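Local coordinates for TetR-family transcriptional regulator (Pectobacterium atrosepticum, PDB 2HYT), which probably binds operator DNA through an N-terminal helix-turn-helix domain and regulates transcription as a member of the TetR family, at residues Thr13-Leu18 / Ala48-Phe53; Thr20-Phe25 / Leu38-Ala42; Met71-Leu75 / Met99-Ile105; Phe89-Arg94 / Leu185-Leu189. All blocks are in the same frame, centred on the assembly; numbering follows the deposited sequence. Where two conformers were deposited one is given.

Contact 1 of 4, residues Thr13-Leu18 / Ala48-Phe53; sequences TRATLL and ALYHHF
Both segments are helical; their axes approach to 10.6 Å at a signed crossing angle of -117°, with the CA atoms of R14 and H52 6.5 Å apart and those of L17 and L49 7.3 Å apart. The polar part is carried by R14, extended with chi1 to chi3 all t, which donates from NH1 to H52 O (3.0 Å). One water lies 2.9 Å from R14 NH1 and 2.8 Å from H52 ND1; another accepts from R14 NH2 (3.1 Å) and donates to H52 O (3.3 Å). F53 CE1 lies over one guanidinium face, 3.6 Å from R14 CZ. The apolar part centres on L17 (m, t), a knob among A48, L49, H52 and F53, its CD1 3.9 Å from the H52 ring centroid in a CH-pi contact, its CB 3.9 Å from F53 CE2. L18 CD1 touches F53 CE1 at 3.8 Å. This seats the predicted recognition helix of the TetR helix-turn-helix on helix 7-28. L49 also packs on helix 35-42, while R14 and L18 reach A62 of helix 56-81.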
loop_
_atom_site.group_PDB
_atom_site.type_symbol
_atom_site.label_atom_id
_atom_site.label_comp_id
_atom_site.label_asym_id
_atom_site.label_seq_id
_atom_site.Cartn_x
_atom_site.Cartn_y
_atom_site.Cartn_z
ATOM N N THR A 13 -16.937 13.176 -25.118
ATOM C CA THR A 13 -17.724 13.797 -24.041
ATOM C C THR A 13 -17.226 13.340 -22.665
ATOM O O THR A 13 -17.032 14.188 -21.775
ATOM C CB THR A 13 -19.212 13.511 -24.214
ATOM O OG1 THR A 13 -19.669 14.021 -25.484
ATOM C CG2 THR A 13 -20.047 14.122 -23.095
ATOM N N ARG A 14 -16.968 12.044 -22.504
ATOM C CA ARG A 14 -16.429 11.524 -21.224
ATOM C C ARG A 14 -15.166 12.281 -20.816
ATOM O O ARG A 14 -14.971 12.709 -19.666
ATOM C CB ARG A 14 -16.088 10.038 -21.394
ATOM C CG ARG A 14 -15.652 9.363 -20.125
ATOM C CD ARG A 14 -15.137 7.936 -20.330
ATOM N NE ARG A 14 -14.691 7.346 -19.077
ATOM C CZ ARG A 14 -15.508 6.759 -18.213
ATOM N NH1 ARG A 14 -16.802 6.723 -18.482
ATOM N NH2 ARG A 14 -15.029 6.264 -17.059
ATOM N N ALA A 15 -14.260 12.428 -21.788
ATOM C CA ALA A 15 -12.995 13.151 -21.532
ATOM C C ALA A 15 -13.202 14.610 -21.093
ATOM O O ALA A 15 -12.486 15.115 -20.174
ATOM C CB ALA A 15 -12.096 13.062 -22.817
ATOM N N THR A 16 -14.158 15.315 -21.721
ATOM C CA THR A 16 -14.474 16.695 -21.306
ATOM C C THR A 16 -15.042 16.718 -19.887
ATOM O O THR A 16 -14.701 17.570 -19.094
ATOM C CB THR A 16 -15.399 17.443 -22.310
ATOM O OG1 THR A 16 -16.764 17.077 -22.067
ATOM C CG2 THR A 16 -14.971 17.122 -23.774
ATOM N N LEU A 17 -15.906 15.741 -19.575
ATOM C CA LEU A 17 -16.511 15.717 -18.236
ATOM C C LEU A 17 -15.467 15.430 -17.167
ATOM O O LEU A 17 -15.472 15.996 -16.106
ATOM C CB LEU A 17 -17.631 14.702 -18.161
ATOM C CG LEU A 17 -18.834 15.020 -19.014
ATOM C CD1 LEU A 17 -19.727 13.753 -19.106
ATOM C CD2 LEU A 17 -19.596 16.216 -18.472
ATOM N N LEU A 18 -14.527 14.564 -17.506
ATOM C CA LEU A 18 -13.472 14.199 -16.586
ATOM C C LEU A 18 -12.558 15.395 -16.310
ATOM O O LEU A 18 -12.204 15.665 -15.166
ATOM C CB LEU A 18 -12.676 12.996 -17.141
ATOM C CG LEU A 18 -11.935 12.176 -16.095
ATOM C CD1 LEU A 18 -12.995 11.428 -15.282
ATOM C CD2 LEU A 18 -10.883 11.187 -16.764
ATOM N N ALA A 48 -25.858 13.947 -16.962
ATOM C CA ALA A 48 -24.704 13.611 -17.793
ATOM C C ALA A 48 -23.638 12.813 -17.034
ATOM O O ALA A 48 -23.095 11.791 -17.529
ATOM C CB ALA A 48 -24.117 14.913 -18.382
ATOM N N LEU A 49 -23.290 13.307 -15.852
ATOM C CA LEU A 49 -22.277 12.650 -15.016
ATOM C C LEU A 49 -22.731 11.253 -14.573
ATOM O O LEU A 49 -21.950 10.312 -14.622
ATOM C CB LEU A 49 -21.949 13.498 -13.792
ATOM C CG LEU A 49 -21.245 14.828 -14.013
ATOM C CD1 LEU A 49 -21.193 15.619 -12.697
ATOM C CD2 LEU A 49 -19.881 14.595 -14.583
ATOM N N TYR A 50 -24.003 11.095 -14.174
ATOM C CA TYR A 50 -24.474 9.756 -13.832
ATOM C C TYR A 50 -24.439 8.812 -15.049
ATOM O O TYR A 50 -24.043 7.641 -14.956
ATOM C CB TYR A 50 -25.865 9.765 -13.253
ATOM C CG TYR A 50 -25.949 10.425 -11.897
ATOM C CD1 TYR A 50 -25.199 9.933 -10.836
ATOM C CD2 TYR A 50 -26.770 11.486 -11.681
ATOM C CE1 TYR A 50 -25.270 10.499 -9.588
ATOM C CE2 TYR A 50 -26.848 12.064 -10.422
ATOM C CZ TYR A 50 -26.086 11.573 -9.404
ATOM O OH TYR A 50 -26.180 12.130 -8.149
ATOM N N HIS A 51 -24.816 9.325 -16.197
ATOM C CA HIS A 51 -24.808 8.512 -17.410
ATOM C C HIS A 51 -23.431 7.983 -17.785
ATOM O O HIS A 51 -23.248 6.816 -18.123
ATOM C CB HIS A 51 -25.322 9.380 -18.540
ATOM C CG HIS A 51 -25.391 8.693 -19.849
ATOM N ND1 HIS A 51 -26.202 7.596 -20.058
ATOM C CD2 HIS A 51 -24.848 8.998 -21.052
ATOM C CE1 HIS A 51 -26.101 7.217 -21.323
ATOM N NE2 HIS A 51 -25.301 8.056 -21.950
ATOM N N HIS A 52 -22.417 8.850 -17.657
ATOM C CA HIS A 52 -21.067 8.417 -17.978
ATOM C C HIS A 52 -20.334 7.618 -16.887
ATOM O O HIS A 52 -19.504 6.744 -17.210
ATOM C CB HIS A 52 -20.200 9.620 -18.402
ATOM C CG HIS A 52 -20.514 10.112 -19.773
ATOM N ND1 HIS A 52 -19.822 9.695 -20.893
ATOM C CD2 HIS A 52 -21.475 10.947 -20.205
ATOM C CE1 HIS A 52 -20.317 10.308 -21.954
ATOM N NE2 HIS A 52 -21.349 11.037 -21.571
ATOM N N PHE A 53 -20.540 7.962 -15.608
ATOM C CA PHE A 53 -19.721 7.431 -14.533
ATOM C C PHE A 53 -20.476 6.597 -13.486
ATOM O O PHE A 53 -19.844 5.943 -12.672
ATOM C CB PHE A 53 -18.981 8.590 -13.854
ATOM C CG PHE A 53 -18.139 9.400 -14.813
ATOM C CD1 PHE A 53 -16.954 8.910 -15.303
ATOM C CD2 PHE A 53 -18.590 10.604 -15.303
ATOM C CE1 PHE A 53 -16.204 9.631 -16.214
ATOM C CE2 PHE A 53 -17.817 11.345 -16.179
ATOM C CZ PHE A 53 -16.655 10.834 -16.676
HETATM O O HOH W 1 -18.395 7.307 -20.865
HETATM O O HOH W 2 -17.359 4.520 -16.069
#

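Contact 2 of 4, residues Thr20-Phe25 / Leu38-Ala42; sequences TARKVF and LTAQA
In the three-helix DNA-binding domain of the TetR family, segment 38-42 of helix 35-42, the first helix of the predicted helix-turn-helix, crosses segment 20-25 of helix 7-28 almost at right angles. Both segments are helical; their axes come within 10.5 Å at a signed crossing angle of 95°. The CA atoms of V24 and L38 are 6.8 Å apart and those of T20 and A42 7.1 Å, so one turn of the first helix spans the contact. L38 loses the most surface. With chi1 t and chi2 at 40°, it enters as a knob among T20, A21, V24 and F25, its CD1 3.4 Å from V24 CB and its CD2 3.8 Å from A21 CB and 4.1 Å from F25 CZ. V24, chi1 t, comes next: besides meeting L38, it brings CG1 to 3.4 Å from Q41 OE1, the aliphatic branch lying beside the amide at the margin of the contact. The F25 ring, which also meets Y30 edge-to-face, helps close the inner side of the L38 hole. Beyond the two segments L38 packs on L59 of helix 56-81 and on L49 of helix 48-53, and thus lies where all the helices of the domain converge. T20 turns its hydroxyl back to T16 O in its own helix, leaving its methyl, CG2, 3.3 Å from A42 CB.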
loop_
_atom_site.group_PDB
_atom_site.type_symbol
_atom_site.label_atom_id
_atom_site.label_comp_id
_atom_site.label_asym_id
_atom_site.label_seq_id
_atom_site.Cartn_x
_atom_site.Cartn_y
_atom_site.Cartn_z
ATOM N N THR A 20 -13.342 18.536 -16.627
ATOM C CA THR A 20 -14.111 19.520 -15.833
ATOM C C THR A 20 -14.235 19.097 -14.399
ATOM O O THR A 20 -14.068 19.904 -13.491
ATOM C CB THR A 20 -15.496 19.721 -16.437
ATOM O OG1 THR A 20 -15.308 20.356 -17.685
ATOM C CG2 THR A 20 -16.418 20.583 -15.507
ATOM N N ALA A 21 -14.493 17.808 -14.168
ATOM C CA ALA A 21 -14.570 17.319 -12.777
ATOM C C ALA A 21 -13.254 17.597 -12.062
ATOM O O ALA A 21 -13.248 18.047 -10.924
ATOM C CB ALA A 21 -14.899 15.808 -12.729
ATOM N N ARG A 22 -12.125 17.342 -12.731
ATOM C CA ARG A 22 -10.827 17.645 -12.133
ATOM C C ARG A 22 -10.686 19.106 -11.768
ATOM O O ARG A 22 -10.169 19.447 -10.689
ATOM C CB ARG A 22 -9.695 17.226 -13.083
ATOM C CG ARG A 22 -9.475 15.755 -13.065
ATOM C CD ARG A 22 -8.398 15.337 -14.066
ATOM N NE ARG A 22 -7.053 15.745 -13.667
ATOM C CZ ARG A 22 -5.973 15.481 -14.397
ATOM N NH1 ARG A 22 -6.094 14.869 -15.569
ATOM N NH2 ARG A 22 -4.776 15.842 -13.988
ATOM N N LYS A 23 -11.137 19.990 -12.645
ATOM C CA LYS A 23 -11.010 21.430 -12.384
ATOM C C LYS A 23 -11.862 21.830 -11.184
ATOM O O LYS A 23 -11.390 22.536 -10.291
ATOM C CB LYS A 23 -11.430 22.217 -13.601
ATOM C CG LYS A 23 -11.240 23.713 -13.487
ATOM C CD LYS A 23 -11.456 24.365 -14.868
ATOM C CE LYS A 23 -10.931 25.782 -14.912
ATOM N NZ LYS A 23 -9.435 25.808 -15.013
ATOM N N VAL A 24 -13.099 21.347 -11.143
ATOM C CA VAL A 24 -14.016 21.688 -10.024
ATOM C C VAL A 24 -13.546 21.092 -8.703
ATOM O O VAL A 24 -13.516 21.799 -7.680
ATOM C CB VAL A 24 -15.483 21.337 -10.364
ATOM C CG1 VAL A 24 -16.408 21.572 -9.173
ATOM C CG2 VAL A 24 -15.911 22.172 -11.573
ATOM N N PHE A 25 -13.113 19.836 -8.719
ATOM C CA PHE A 25 -12.657 19.210 -7.494
ATOM C C PHE A 25 -11.422 19.982 -6.965
ATOM O O PHE A 25 -11.187 20.040 -5.743
ATOM C CB PHE A 25 -12.305 17.731 -7.682
ATOM C CG PHE A 25 -13.486 16.808 -7.900
ATOM C CD1 PHE A 25 -14.729 17.037 -7.304
ATOM C CD2 PHE A 25 -13.317 15.645 -8.649
ATOM C CE1 PHE A 25 -15.788 16.144 -7.474
ATOM C CE2 PHE A 25 -14.369 14.754 -8.833
ATOM C CZ PHE A 25 -15.608 15.012 -8.254
ATOM N N LEU A 38 -21.421 19.654 -9.009
ATOM C CA LEU A 38 -20.534 19.687 -10.181
ATOM C C LEU A 38 -21.353 20.032 -11.399
ATOM O O LEU A 38 -20.947 20.859 -12.226
ATOM C CB LEU A 38 -19.852 18.328 -10.327
ATOM C CG LEU A 38 -18.812 18.149 -11.401
ATOM C CD1 LEU A 38 -17.902 19.311 -11.589
ATOM C CD2 LEU A 38 -18.051 16.863 -10.992
ATOM N N THR A 39 -22.532 19.412 -11.504
ATOM C CA THR A 39 -23.464 19.700 -12.591
ATOM C C THR A 39 -23.814 21.192 -12.653
ATOM O O THR A 39 -23.740 21.841 -13.674
ATOM C CB THR A 39 -24.713 18.819 -12.433
ATOM O OG1 THR A 39 -24.313 17.435 -12.570
ATOM C CG2 THR A 39 -25.826 19.227 -13.461
ATOM N N ALA A 40 -24.132 21.758 -11.506
ATOM C CA ALA A 40 -24.462 23.175 -11.447
ATOM C C ALA A 40 -23.262 24.074 -11.798
ATOM O O ALA A 40 -23.402 24.991 -12.607
ATOM C CB ALA A 40 -25.028 23.524 -10.020
ATOM N N GLN A 41 -22.089 23.805 -11.188
ATOM C CA GLN A 41 -20.919 24.645 -11.316
ATOM C C GLN A 41 -20.374 24.649 -12.727
ATOM O O GLN A 41 -19.904 25.701 -13.214
ATOM C CB GLN A 41 -19.851 24.240 -10.293
ATOM C CG GLN A 41 -20.335 24.581 -8.889
ATOM C CD GLN A 41 -19.402 24.105 -7.782
ATOM O OE1 GLN A 41 -18.176 24.196 -7.912
ATOM N NE2 GLN A 41 -19.983 23.649 -6.658
ATOM N N ALA A 42 -20.522 23.512 -13.413
ATOM C CA ALA A 42 -20.001 23.357 -14.778
ATOM C C ALA A 42 -21.075 23.557 -15.843
ATOM O O ALA A 42 -20.814 23.426 -17.044
ATOM C CB ALA A 42 -19.298 22.025 -14.923
#

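Contact 3 of 4, residues Met71-Leu75 / Met99-Ile105; sequences MDERL and MALEPEI. With EDO (1,2-ethanediol), chain D.
A bidentate salt bridge spans the gap: R74 NH1 donates to E102 OE1 at 2.9 Å and R74 NH2 to E102 OE2 at 2.8 Å, both N-H...O angles 177°, although the placing of NH2 is less sure. R74 reaches across with chi1 m, chi2 t and chi3 p; E102 answers with chi1 m and chi2 t from the N-cap position of helix 103-117, with an extended phi/psi of -75/130 just before that helix starts. A 1,2-ethanediol, probably from the crystallisation liquor, extends the polar edge: R74 NH1 donates to its O1 at 3.1 Å, and its O2 donates to E104 OE1 at 2.7 Å. Beneath the charges, selenomethionine M99, with chi1 m and both chi2 and chi3 t, runs out extended, placing CE over one face of the R74 guanidinium (3.4 Å to CZ) and 4.0 Å from L75 CG. Its SE is 3.5 Å from CE of M71, also a selenomethionine (m, t, p), whose own SE lies 3.9 Å from I105 CD1. The CA atoms of M71 and M99 are 8.6 Å apart, long side chains bridging the distance. Helix 56-81, which in this family links the DNA-binding and C-terminal domains, is thereby joined to the bend between helices 85-98 and 103-117. M71 and L75 also pack on helix 85-98, while A100 behind the bend rests on helix 150-170.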
loop_
_atom_site.group_PDB
_atom_site.type_symbol
_atom_site.label_atom_id
_atom_site.label_comp_id
_atom_site.label_asym_id
_atom_site.label_seq_id
_atom_site.Cartn_x
_atom_site.Cartn_y
_atom_site.Cartn_z
HETATM N N MSE A 71 1.082 10.816 -14.242
HETATM C CA MSE A 71 2.217 10.579 -13.336
HETATM C C MSE A 71 3.225 9.623 -13.984
HETATM O O MSE A 71 4.437 9.888 -13.966
HETATM C CB MSE A 71 1.719 10.048 -11.996
HETATM C CG MSE A 71 0.997 11.082 -11.220
HETATM SE SE MSE A 71 0.347 10.369 -9.506
HETATM C CE MSE A 71 2.082 9.841 -8.761
ATOM N N ASP A 72 2.713 8.537 -14.549
ATOM C CA ASP A 72 3.590 7.514 -15.126
ATOM C C ASP A 72 4.437 8.167 -16.221
ATOM O O ASP A 72 5.656 7.916 -16.290
ATOM C CB ASP A 72 2.796 6.311 -15.652
ATOM C CG ASP A 72 3.698 5.124 -16.032
ATOM O OD1 ASP A 72 4.356 5.178 -17.084
ATOM O OD2 ASP A 72 3.741 4.116 -15.282
ATOM N N GLU A 73 3.818 9.005 -17.043
ATOM C CA GLU A 73 4.518 9.681 -18.146
ATOM C C GLU A 73 5.627 10.584 -17.625
ATOM O O GLU A 73 6.752 10.575 -18.139
ATOM C CB GLU A 73 3.519 10.519 -18.950
ATOM C CG GLU A 73 4.126 11.215 -20.133
ATOM C CD GLU A 73 3.059 11.790 -21.069
ATOM O OE1 GLU A 73 1.970 11.180 -21.172
ATOM O OE2 GLU A 73 3.335 12.829 -21.708
ATOM N N ARG A 74 5.321 11.335 -16.580
ATOM C CA ARG A 74 6.273 12.286 -16.007
ATOM C C ARG A 74 7.505 11.561 -15.404
ATOM O O ARG A 74 8.679 11.952 -15.573
ATOM C CB ARG A 74 5.587 13.128 -14.933
ATOM C CG ARG A 74 4.648 14.170 -15.498
ATOM C CD ARG A 74 3.884 14.870 -14.355
ATOM N NE ARG A 74 4.779 15.550 -13.430
ATOM C CZ ARG A 74 4.397 16.108 -12.281
ATOM N NH1 ARG A 74 3.148 16.061 -11.888
ATOM N NH2 ARG A 74 5.299 16.662 -11.503
ATOM N N LEU A 75 7.227 10.468 -14.718
ATOM C CA LEU A 75 8.242 9.706 -14.051
ATOM C C LEU A 75 9.134 8.956 -15.049
ATOM O O LEU A 75 10.362 8.929 -14.890
ATOM C CB LEU A 75 7.616 8.746 -13.050
ATOM C CG LEU A 75 6.967 9.451 -11.866
ATOM C CD1 LEU A 75 6.001 8.460 -11.230
ATOM C CD2 LEU A 75 8.000 10.011 -10.874
HETATM N N MSE A 99 5.803 14.715 -5.704
HETATM C CA MSE A 99 4.427 14.786 -6.185
HETATM C C MSE A 99 3.391 14.781 -5.080
HETATM O O MSE A 99 2.276 15.289 -5.275
HETATM C CB MSE A 99 4.170 13.636 -7.115
HETATM C CG MSE A 99 4.679 13.869 -8.416
HETATM SE SE MSE A 99 4.557 12.203 -9.521
HETATM C CE MSE A 99 5.265 13.017 -11.054
ATOM N N ALA A 100 3.735 14.258 -3.896
ATOM C CA ALA A 100 2.798 14.210 -2.771
ATOM C C ALA A 100 2.442 15.599 -2.233
ATOM O O ALA A 100 1.526 15.720 -1.424
ATOM C CB ALA A 100 3.348 13.366 -1.643
ATOM N N LEU A 101 3.191 16.617 -2.632
ATOM C CA LEU A 101 2.873 18.000 -2.226
ATOM C C LEU A 101 2.165 18.780 -3.323
ATOM O O LEU A 101 1.778 19.938 -3.107
ATOM C CB LEU A 101 4.124 18.736 -1.797
ATOM C CG LEU A 101 4.870 18.151 -0.578
ATOM C CD1 LEU A 101 6.043 19.081 -0.160
ATOM C CD2 LEU A 101 3.923 17.878 0.594
ATOM N N GLU A 102 1.990 18.201 -4.506
ATOM C CA GLU A 102 1.236 18.888 -5.548
ATOM C C GLU A 102 -0.238 18.801 -5.195
ATOM O O GLU A 102 -0.750 17.729 -4.884
ATOM C CB GLU A 102 1.511 18.244 -6.925
ATOM C CG GLU A 102 2.978 18.328 -7.311
ATOM C CD GLU A 102 3.280 17.772 -8.679
ATOM O OE1 GLU A 102 2.320 17.364 -9.398
ATOM O OE2 GLU A 102 4.487 17.760 -9.055
ATOM N N PRO A 103 -0.949 19.933 -5.205
ATOM C CA PRO A 103 -2.327 19.869 -4.677
ATOM C C PRO A 103 -3.250 18.792 -5.249
ATOM O O PRO A 103 -4.001 18.168 -4.483
ATOM C CB PRO A 103 -2.867 21.294 -4.939
ATOM C CG PRO A 103 -1.693 22.115 -4.961
ATOM C CD PRO A 103 -0.553 21.307 -5.531
ATOM N N GLU A 104 -3.240 18.540 -6.563
ATOM C CA GLU A 104 -4.141 17.539 -7.076
ATOM C C GLU A 104 -3.818 16.120 -6.601
ATOM O O GLU A 104 -4.702 15.358 -6.241
ATOM C CB GLU A 104 -4.162 17.544 -8.612
ATOM C CG GLU A 104 -5.176 16.571 -9.132
ATOM C CD GLU A 104 -5.452 16.761 -10.594
ATOM O OE1 GLU A 104 -4.462 16.836 -11.341
ATOM O OE2 GLU A 104 -6.647 16.778 -10.973
ATOM N N ILE A 105 -2.545 15.762 -6.665
ATOM C CA ILE A 105 -2.094 14.446 -6.239
ATOM C C ILE A 105 -2.298 14.295 -4.751
ATOM O O ILE A 105 -2.815 13.282 -4.277
ATOM C CB ILE A 105 -0.619 14.235 -6.700
ATOM C CG1 ILE A 105 -0.599 14.198 -8.239
ATOM C CG2 ILE A 105 -0.016 12.952 -6.098
ATOM C CD1 ILE A 105 0.809 14.160 -8.846
HETATM C C1 EDO D . -0.711 14.638 -12.761
HETATM O O1 EDO D . 0.599 14.954 -13.254
HETATM C C2 EDO D . -1.394 15.978 -12.479
HETATM O O2 EDO D . -1.834 16.064 -11.130
#

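Contact 4 of 4, residues Phe89-Arg94 / Leu185-Leu189. With EDO (1,2-ethanediol), chain B.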
loop_
_atom_site.group_PDB
_atom_site.type_symbol
_atom_site.label_atom_id
_atom_site.label_comp_id
_atom_site.label_asym_id
_atom_site.label_seq_id
_atom_site.Cartn_x
_atom_site.Cartn_y
_atom_site.Cartn_z
ATOM N N PHE A 89 17.479 7.440 -11.700
ATOM C CA PHE A 89 16.648 6.575 -10.855
ATOM C C PHE A 89 16.384 7.251 -9.510
ATOM O O PHE A 89 15.240 7.273 -9.057
ATOM C CB PHE A 89 17.360 5.214 -10.680
ATOM C CG PHE A 89 16.877 4.426 -9.496
ATOM C CD1 PHE A 89 15.726 3.727 -9.566
ATOM C CD2 PHE A 89 17.615 4.377 -8.321
ATOM C CE1 PHE A 89 15.286 2.973 -8.480
ATOM C CE2 PHE A 89 17.195 3.629 -7.249
ATOM C CZ PHE A 89 16.003 2.923 -7.328
ATOM N N ARG A 90 17.415 7.817 -8.888
ATOM C CA ARG A 90 17.232 8.576 -7.610
ATOM C C ARG A 90 16.269 9.721 -7.842
ATOM O O ARG A 90 15.389 9.972 -7.023
ATOM C CB ARG A 90 18.556 9.123 -7.086
ATOM C CG ARG A 90 19.492 8.022 -6.570
ATOM C CD ARG A 90 20.844 8.590 -6.066
ATOM N NE ARG A 90 20.691 9.735 -5.187
ATOM C CZ ARG A 90 21.587 10.698 -5.002
ATOM N NH1 ARG A 90 22.759 10.671 -5.623
ATOM N NH2 ARG A 90 21.303 11.704 -4.183
ATOM N N CYS A 91 16.451 10.440 -8.941
ATOM C CA CYS A 91 15.610 11.588 -9.239
ATOM C C CYS A 91 14.153 11.192 -9.445
ATOM O O CYS A 91 13.277 11.882 -8.981
ATOM C CB CYS A 91 16.135 12.294 -10.471
ATOM S SG CYS A 91 15.282 13.786 -10.834
ATOM N N ARG A 92 13.933 10.071 -10.129
ATOM C CA ARG A 92 12.594 9.553 -10.360
ATOM C C ARG A 92 11.924 9.164 -9.025
ATOM O O ARG A 92 10.741 9.501 -8.758
ATOM C CB ARG A 92 12.666 8.355 -11.269
ATOM C CG ARG A 92 11.363 7.687 -11.510
ATOM C CD ARG A 92 11.473 6.725 -12.655
ATOM N NE ARG A 92 10.409 5.730 -12.608
ATOM C CZ ARG A 92 10.155 4.877 -13.585
ATOM N NH1 ARG A 92 10.856 4.896 -14.710
ATOM N NH2 ARG A 92 9.162 4.000 -13.418
ATOM N N CYS A 93 12.675 8.445 -8.195
ATOM C CA CYS A 93 12.159 8.074 -6.884
ATOM C C CYS A 93 11.829 9.312 -6.028
ATOM O O CYS A 93 10.735 9.387 -5.415
ATOM C CB CYS A 93 13.107 7.142 -6.138
ATOM S SG CYS A 93 13.329 5.516 -6.874
ATOM N N ARG A 94 12.730 10.289 -5.993
ATOM C CA ARG A 94 12.456 11.521 -5.239
ATOM C C ARG A 94 11.241 12.268 -5.798
ATOM O O ARG A 94 10.442 12.829 -5.057
ATOM C CB ARG A 94 13.656 12.433 -5.272
ATOM C CG ARG A 94 14.811 11.936 -4.437
ATOM C CD ARG A 94 15.877 13.038 -4.244
ATOM N NE ARG A 94 16.390 13.559 -5.519
ATOM C CZ ARG A 94 17.517 13.159 -6.117
ATOM N NH1 ARG A 94 18.296 12.226 -5.589
ATOM N NH2 ARG A 94 17.863 13.718 -7.266
ATOM N N LEU A 185 14.884 7.892 2.249
ATOM C CA LEU A 185 14.895 7.141 0.989
ATOM C C LEU A 185 16.329 6.925 0.480
ATOM O O LEU A 185 16.696 5.833 0.006
ATOM C CB LEU A 185 14.068 7.880 -0.044
ATOM C CG LEU A 185 14.074 7.316 -1.462
ATOM C CD1 LEU A 185 13.400 5.935 -1.524
ATOM C CD2 LEU A 185 13.359 8.322 -2.389
ATOM N N GLU A 186 17.131 7.974 0.553
ATOM C CA GLU A 186 18.507 7.903 0.067
ATOM C C GLU A 186 19.303 6.804 0.784
ATOM O O GLU A 186 20.126 6.136 0.173
ATOM C CB GLU A 186 19.226 9.252 0.178
ATOM C CG GLU A 186 18.632 10.371 -0.674
ATOM C CD GLU A 186 18.855 10.243 -2.182
ATOM O OE1 GLU A 186 19.256 9.170 -2.709
ATOM O OE2 GLU A 186 18.583 11.264 -2.857
ATOM N N LEU A 187 19.059 6.595 2.087
ATOM C CA LEU A 187 19.712 5.518 2.818
ATOM C C LEU A 187 19.261 4.157 2.335
ATOM O O LEU A 187 20.042 3.216 2.248
ATOM C CB LEU A 187 19.400 5.603 4.320
ATOM C CG LEU A 187 19.956 6.811 5.033
ATOM C CD1 LEU A 187 19.433 6.686 6.485
ATOM C CD2 LEU A 187 21.506 6.849 4.965
ATOM N N LEU A 188 17.974 4.013 2.057
ATOM C CA LEU A 188 17.526 2.737 1.489
ATOM C C LEU A 188 18.096 2.469 0.108
ATOM O O LEU A 188 18.450 1.335 -0.242
ATOM C CB LEU A 188 16.024 2.684 1.368
ATOM C CG LEU A 188 15.210 2.306 2.590
ATOM C CD1 LEU A 188 13.778 2.239 2.140
ATOM C CD2 LEU A 188 15.677 0.975 3.212
ATOM N N LEU A 189 18.177 3.496 -0.713
ATOM C CA LEU A 189 18.592 3.271 -2.100
ATOM C C LEU A 189 20.077 2.999 -2.208
ATOM O O LEU A 189 20.531 2.297 -3.107
ATOM C CB LEU A 189 18.228 4.474 -2.972
ATOM C CG LEU A 189 16.734 4.780 -3.097
ATOM C CD1 LEU A 189 16.534 5.916 -4.084
ATOM C CD2 LEU A 189 15.904 3.541 -3.522
HETATM C C1 EDO B . 8.291 5.784 -9.130
HETATM O O1 EDO B . 8.425 5.542 -10.548
HETATM C C2 EDO B . 7.218 4.835 -8.588
HETATM O O2 EDO B . 7.691 3.459 -8.586
#
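Two helices of the all-helical TetR C-terminal domain, 85-98 and 174-190, pack here in a broadly antiparallel sense: the axes of segments 89-94 and 185-189 come within 11.3 Å, with 140° between their directions. F89 opens the interface, its CZ 3.9 Å from L189 CD2, and its side chain also packs on helices 122-141 and 150-170. R90 follows and carries much of the polar part. Its NE donates to E186 OE1 at 2.9 Å and its NH2 to E186 OE2 at 3.1 Å, while its NH1 is salt-bridged to E87. R92 leads off another face, giving NE to O1 of a 1,2-ethanediol at 2.9 Å. C93 points at the partner helix, CB 3.9 Å from L185 CD2 and 4.2 Å from L189 CD1, so it meets two leucines one turn apart; I157 and L161 of helix 150-170 also meet it. L185 further packs on L156 of the second subunit, bringing this helix to the dimer interface. R94, one turn after R90, completes a salt-bridge network in which one glutamate serves two arginines: its NH1 donates to E186 OE2 at 2.9 Å.

In the fold
Contacts 1 and 2 share helix 7-28 and touch through L49 CD1, 3.7 Å from L38 CG; their centres are about 11 Å apart, and both helices of the predicted DNA-binding motif pack on this one helix. Contact 3 lies near the middle of the chain, its centre about 21 Å from that of contact 2, yet the two meet directly in a salt bridge between R22 NH2 and E104 OE1 (2.8 Å), which ties the DNA-binding domain to the C-terminal domain. Contact 4 is centred about 16 Å from contact 3, touching it where L75 O meets R92 CD (3.3 Å). The centres of contacts 1 and 4 are about 38 Å apart, on opposite sides of the chain's centre, spanning from DNA-binding domain to dimer interface.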